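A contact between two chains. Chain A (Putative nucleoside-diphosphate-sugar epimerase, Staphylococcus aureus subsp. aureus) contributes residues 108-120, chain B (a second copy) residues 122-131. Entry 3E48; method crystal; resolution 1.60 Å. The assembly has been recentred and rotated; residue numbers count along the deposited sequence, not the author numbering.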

# COMPACT_ATOMS: atom_id res chain seq x y z
N ALA A 108 -9.29 -1.48 7.97
CA ALA A 108 -9.84 -1.03 6.69
C ALA A 108 -8.63 -0.66 5.83
O ALA A 108 -8.40 0.52 5.52
CB ALA A 108 -10.75 0.18 6.90
N ASP A 109 -7.88 -1.68 5.42
CA ASP A 109 -6.65 -1.50 4.66
C ASP A 109 -6.47 -2.34 3.41
O ASP A 109 -5.34 -2.46 2.91
CB ASP A 109 -5.45 -1.74 5.59
CG ASP A 109 -5.43 -3.16 6.16
OD1 ASP A 109 -6.31 -3.97 5.78
OD2 ASP A 109 -4.54 -3.46 6.98
N GLN A 110 -7.54 -2.94 2.89
CA GLN A 110 -7.40 -3.76 1.67
C GLN A 110 -7.08 -2.88 0.47
O GLN A 110 -7.33 -1.68 0.47
CB GLN A 110 -8.67 -4.56 1.38
CG GLN A 110 -9.05 -5.52 2.50
CD GLN A 110 -10.12 -4.96 3.40
OE1 GLN A 110 -10.19 -3.76 3.63
NE2 GLN A 110 -10.97 -5.84 3.92
N HIS A 111 -6.52 -3.49 -0.58
CA HIS A 111 -6.16 -2.74 -1.78
C HIS A 111 -7.34 -2.01 -2.41
O HIS A 111 -7.15 -1.03 -3.13
CB HIS A 111 -5.53 -3.66 -2.83
CG HIS A 111 -6.47 -4.70 -3.36
ND1 HIS A 111 -6.72 -5.88 -2.70
CD2 HIS A 111 -7.25 -4.71 -4.46
CE1 HIS A 111 -7.60 -6.59 -3.38
NE2 HIS A 111 -7.95 -5.90 -4.45
N ASN A 112 -8.55 -2.49 -2.14
CA ASN A 112 -9.74 -1.88 -2.71
C ASN A 112 -10.67 -1.32 -1.64
O ASN A 112 -11.88 -1.23 -1.86
CB ASN A 112 -10.49 -2.90 -3.56
CG ASN A 112 -11.01 -4.06 -2.74
OD1 ASN A 112 -10.48 -4.38 -1.68
ND2 ASN A 112 -12.06 -4.72 -3.24
N ASN A 113 -10.12 -0.94 -0.49
CA ASN A 113 -10.96 -0.37 0.56
C ASN A 113 -11.07 1.13 0.34
O ASN A 113 -10.07 1.85 0.33
CB ASN A 113 -10.37 -0.68 1.94
CG ASN A 113 -11.34 -0.35 3.06
OD1 ASN A 113 -11.78 0.78 3.19
ND2 ASN A 113 -11.68 -1.35 3.87
N PRO A 114 -12.31 1.64 0.16
CA PRO A 114 -12.59 3.05 -0.09
C PRO A 114 -12.45 4.01 1.09
O PRO A 114 -12.60 5.22 0.92
CB PRO A 114 -14.02 3.01 -0.64
CG PRO A 114 -14.63 1.94 0.20
CD PRO A 114 -13.56 0.86 0.22
N PHE A 115 -12.17 3.48 2.27
CA PHE A 115 -12.00 4.33 3.45
C PHE A 115 -10.84 5.27 3.16
O PHE A 115 -9.76 4.84 2.76
CB PHE A 115 -11.70 3.48 4.69
CG PHE A 115 -11.46 4.29 5.93
CD1 PHE A 115 -12.32 5.33 6.28
CD2 PHE A 115 -10.39 3.99 6.76
CE1 PHE A 115 -12.12 6.06 7.45
CE2 PHE A 115 -10.18 4.72 7.94
CZ PHE A 115 -11.04 5.75 8.28
N HIS A 116 -11.06 6.56 3.38
CA HIS A 116 -10.04 7.56 3.08
C HIS A 116 -8.66 7.32 3.70
O HIS A 116 -7.67 7.77 3.14
CB HIS A 116 -10.55 8.95 3.46
CG HIS A 116 -11.55 9.51 2.50
ND1 HIS A 116 -12.24 8.72 1.59
CD2 HIS A 116 -12.02 10.77 2.33
CE1 HIS A 116 -13.08 9.48 0.91
NE2 HIS A 116 -12.97 10.72 1.34
N MSE A 117 -8.58 6.62 4.83
CA MSE A 117 -7.28 6.37 5.42
C MSE A 117 -6.63 5.06 4.98
O MSE A 117 -5.52 4.75 5.40
CB MSE A 117 -7.37 6.41 6.95
CG MSE A 117 -7.92 7.73 7.50
SE MSE A 117 -7.03 9.32 6.84
CE MSE A 117 -5.20 8.81 7.13
N SER A 118 -7.30 4.29 4.13
CA SER A 118 -6.70 3.02 3.71
C SER A 118 -5.31 3.20 3.07
O SER A 118 -4.42 2.39 3.31
CB SER A 118 -7.64 2.23 2.79
OG SER A 118 -7.80 2.82 1.52
N PRO A 119 -5.10 4.26 2.27
CA PRO A 119 -3.76 4.40 1.68
C PRO A 119 -2.65 4.48 2.74
O PRO A 119 -1.57 3.92 2.57
CB PRO A 119 -3.87 5.68 0.86
CG PRO A 119 -5.32 5.69 0.44
CD PRO A 119 -6.03 5.27 1.72
N TYR A 120 -2.93 5.19 3.84
CA TYR A 120 -1.95 5.32 4.92
C TYR A 120 -1.62 3.96 5.53
O TYR A 120 -0.45 3.64 5.75
CB TYR A 120 -2.47 6.24 6.02
CG TYR A 120 -1.65 6.20 7.31
CD1 TYR A 120 -0.49 6.96 7.44
CD2 TYR A 120 -2.04 5.38 8.37
CE1 TYR A 120 0.28 6.90 8.61
CE2 TYR A 120 -1.28 5.31 9.54
CZ TYR A 120 -0.12 6.08 9.65
OH TYR A 120 0.63 6.02 10.80
N GLY B 122 1.14 0.07 -3.02
CA GLY B 122 0.04 -0.21 -2.12
C GLY B 122 -0.78 1.05 -1.94
O GLY B 122 -2.01 1.02 -1.94
N TYR B 123 -0.09 2.18 -1.78
CA TYR B 123 -0.73 3.47 -1.60
C TYR B 123 -1.55 3.88 -2.82
O TYR B 123 -2.68 4.35 -2.68
CB TYR B 123 0.33 4.52 -1.29
CG TYR B 123 -0.20 5.89 -0.93
CD1 TYR B 123 -0.58 6.81 -1.92
CD2 TYR B 123 -0.25 6.30 0.40
CE1 TYR B 123 -0.99 8.10 -1.58
CE2 TYR B 123 -0.66 7.58 0.75
CZ TYR B 123 -1.02 8.48 -0.24
OH TYR B 123 -1.39 9.75 0.11
N ALA B 124 -0.97 3.70 -4.00
CA ALA B 124 -1.63 4.06 -5.26
C ALA B 124 -2.97 3.33 -5.45
O ALA B 124 -3.99 3.96 -5.74
CB ALA B 124 -0.70 3.75 -6.43
N SER B 125 -2.95 2.02 -5.28
CA SER B 125 -4.16 1.21 -5.44
C SER B 125 -5.26 1.71 -4.51
O SER B 125 -6.40 1.94 -4.92
CB SER B 125 -3.85 -0.26 -5.14
OG SER B 125 -5.00 -1.08 -5.27
N ARG B 126 -4.91 1.89 -3.24
CA ARG B 126 -5.88 2.36 -2.26
C ARG B 126 -6.36 3.79 -2.54
O ARG B 126 -7.55 4.07 -2.41
CB ARG B 126 -5.28 2.23 -0.86
CG ARG B 126 -5.01 0.78 -0.53
CD ARG B 126 -4.09 0.57 0.66
NE ARG B 126 -4.06 -0.85 1.02
CZ ARG B 126 -3.47 -1.80 0.30
NH1 ARG B 126 -2.85 -1.50 -0.84
NH2 ARG B 126 -3.55 -3.07 0.69
N LEU B 127 -5.45 4.67 -2.93
CA LEU B 127 -5.86 6.05 -3.22
C LEU B 127 -6.89 6.05 -4.35
O LEU B 127 -7.87 6.80 -4.31
CB LEU B 127 -4.67 6.92 -3.60
CG LEU B 127 -4.95 8.43 -3.64
CD1 LEU B 127 -5.25 8.94 -2.22
CD2 LEU B 127 -3.75 9.16 -4.23
N LEU B 128 -6.67 5.22 -5.37
CA LEU B 128 -7.63 5.16 -6.47
C LEU B 128 -8.98 4.70 -5.93
O LEU B 128 -10.02 5.24 -6.30
CB LEU B 128 -7.13 4.20 -7.56
CG LEU B 128 -6.00 4.82 -8.38
CD1 LEU B 128 -5.25 3.73 -9.14
CD2 LEU B 128 -6.57 5.85 -9.34
N SER B 129 -8.96 3.71 -5.04
CA SER B 129 -10.19 3.21 -4.45
C SER B 129 -10.93 4.32 -3.68
O SER B 129 -12.15 4.43 -3.77
CB SER B 129 -9.88 2.04 -3.51
OG SER B 129 -11.06 1.51 -2.94
N THR B 130 -10.19 5.14 -2.93
CA THR B 130 -10.83 6.21 -2.15
C THR B 130 -11.31 7.40 -2.98
O THR B 130 -12.18 8.15 -2.54
CB THR B 130 -9.88 6.81 -1.09
OG1 THR B 130 -8.89 7.63 -1.74
CG2 THR B 130 -9.19 5.72 -0.29
N SER B 131 -10.76 7.55 -4.18
CA SER B 131 -11.09 8.68 -5.06
C SER B 131 -12.51 8.73 -5.61
O SER B 131 -13.04 9.81 -5.88
CB SER B 131 -10.13 8.71 -6.25
OG SER B 131 -10.43 7.66 -7.14
O HOH W 1 -7.82 -1.31 -5.77
O HOH W 2 -14.19 6.80 -0.64
O HOH W 3 -8.31 9.09 0.42

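A loop of chain A that turns into a helix at A:Ser118 lies along one side of a helix from chain B, where the partners are B:Tyr123, B:Ser125, B:Arg126, B:Leu127, B:Ser129 and B:Thr130. CA of A:Pro114 is nearest CA of B:Thr130, at 4.2 Å, and CA of A:Pro119 is nearest CA of B:Tyr123, at 4.6 Å, so chain B numbering falls as chain A's rises. Small residues on the helix, B:Ser125 and B:Ser129, point their CA-to-CB bonds toward the loop, as does the long B:Arg126.

Walking along chain A, A:Ala108 is out of reach, and the bonding begins at A:Asp109. Its carbonyl O accepts two hydrogen bonds from one guanidinium, from B:Arg126 NE at 2.8 Å and B:Arg126 NH2 at 2.9 Å. The third nitrogen turns home: B:Arg126 NH1 donates to B:Gly122 O at 2.9 Å, which helps to fix the side chain on its own helix. Here arginine reads backbone, while the carboxylate of A:Asp109 is engaged elsewhere in the structure.

A type I turn runs from A:Gln110 to A:Asn113, and at its start A:Gln110 O and A:His111 N lie over one face of that guanidinium. The turn is braced internally, by A:Asn113 N to A:Gln110 O at 3.0 Å and by A:Asn113 ND2 to A:Gln110 OE1 at 2.8 Å. A:His111 O lies 3.0 Å from B:Ser125 OG, and water 1 bridges the same two atoms; the imidazole end leads away. A:Asn112 O comes within 3.1 Å of B:Ser129 OG.

A:Pro114 has no amide hydrogen to offer, so its N, 3.3 Å from B:Ser129 OG, makes packing contact alone. Water 2 instead donates to both A:Pro114 O and B:Thr130 O. The second type I turn, A:Phe115 to A:Ser118, meets the methyl of B:Thr130: B:Thr130 CG2 sits 3.2 Å from A:Phe115 O and 3.7 Å from A:Ser118 OG. The end of A:His116 comes nearer the helix, A:His116 CE1 lying 3.8 Å from B:Thr130 O, while water 3 joins its carbonyl to B:Thr130 OG1.

The CA-to-CB bond of A:Met117, a selenomethionine, points away, but that of A:Ser118 points toward the helix and sets A:Ser118 OG 3.5 Å from B:Arg126 CB. A:Pro119 is the apolar knob, seated among B:Tyr123, B:Arg126, B:Leu127 and B:Thr130. A:Pro119 CB lies over the face of the B:Tyr123 ring, 3.9 Å from the centroid, a CH-pi contact, and A:Pro119 CG reaches B:Leu127 CD1 at 4.2 Å. The CA-to-CB bond of A:Tyr120 points away. The pattern here is arginine on a backbone carbonyl, three waters bridging the stretches, and one proline seated among four helix residues.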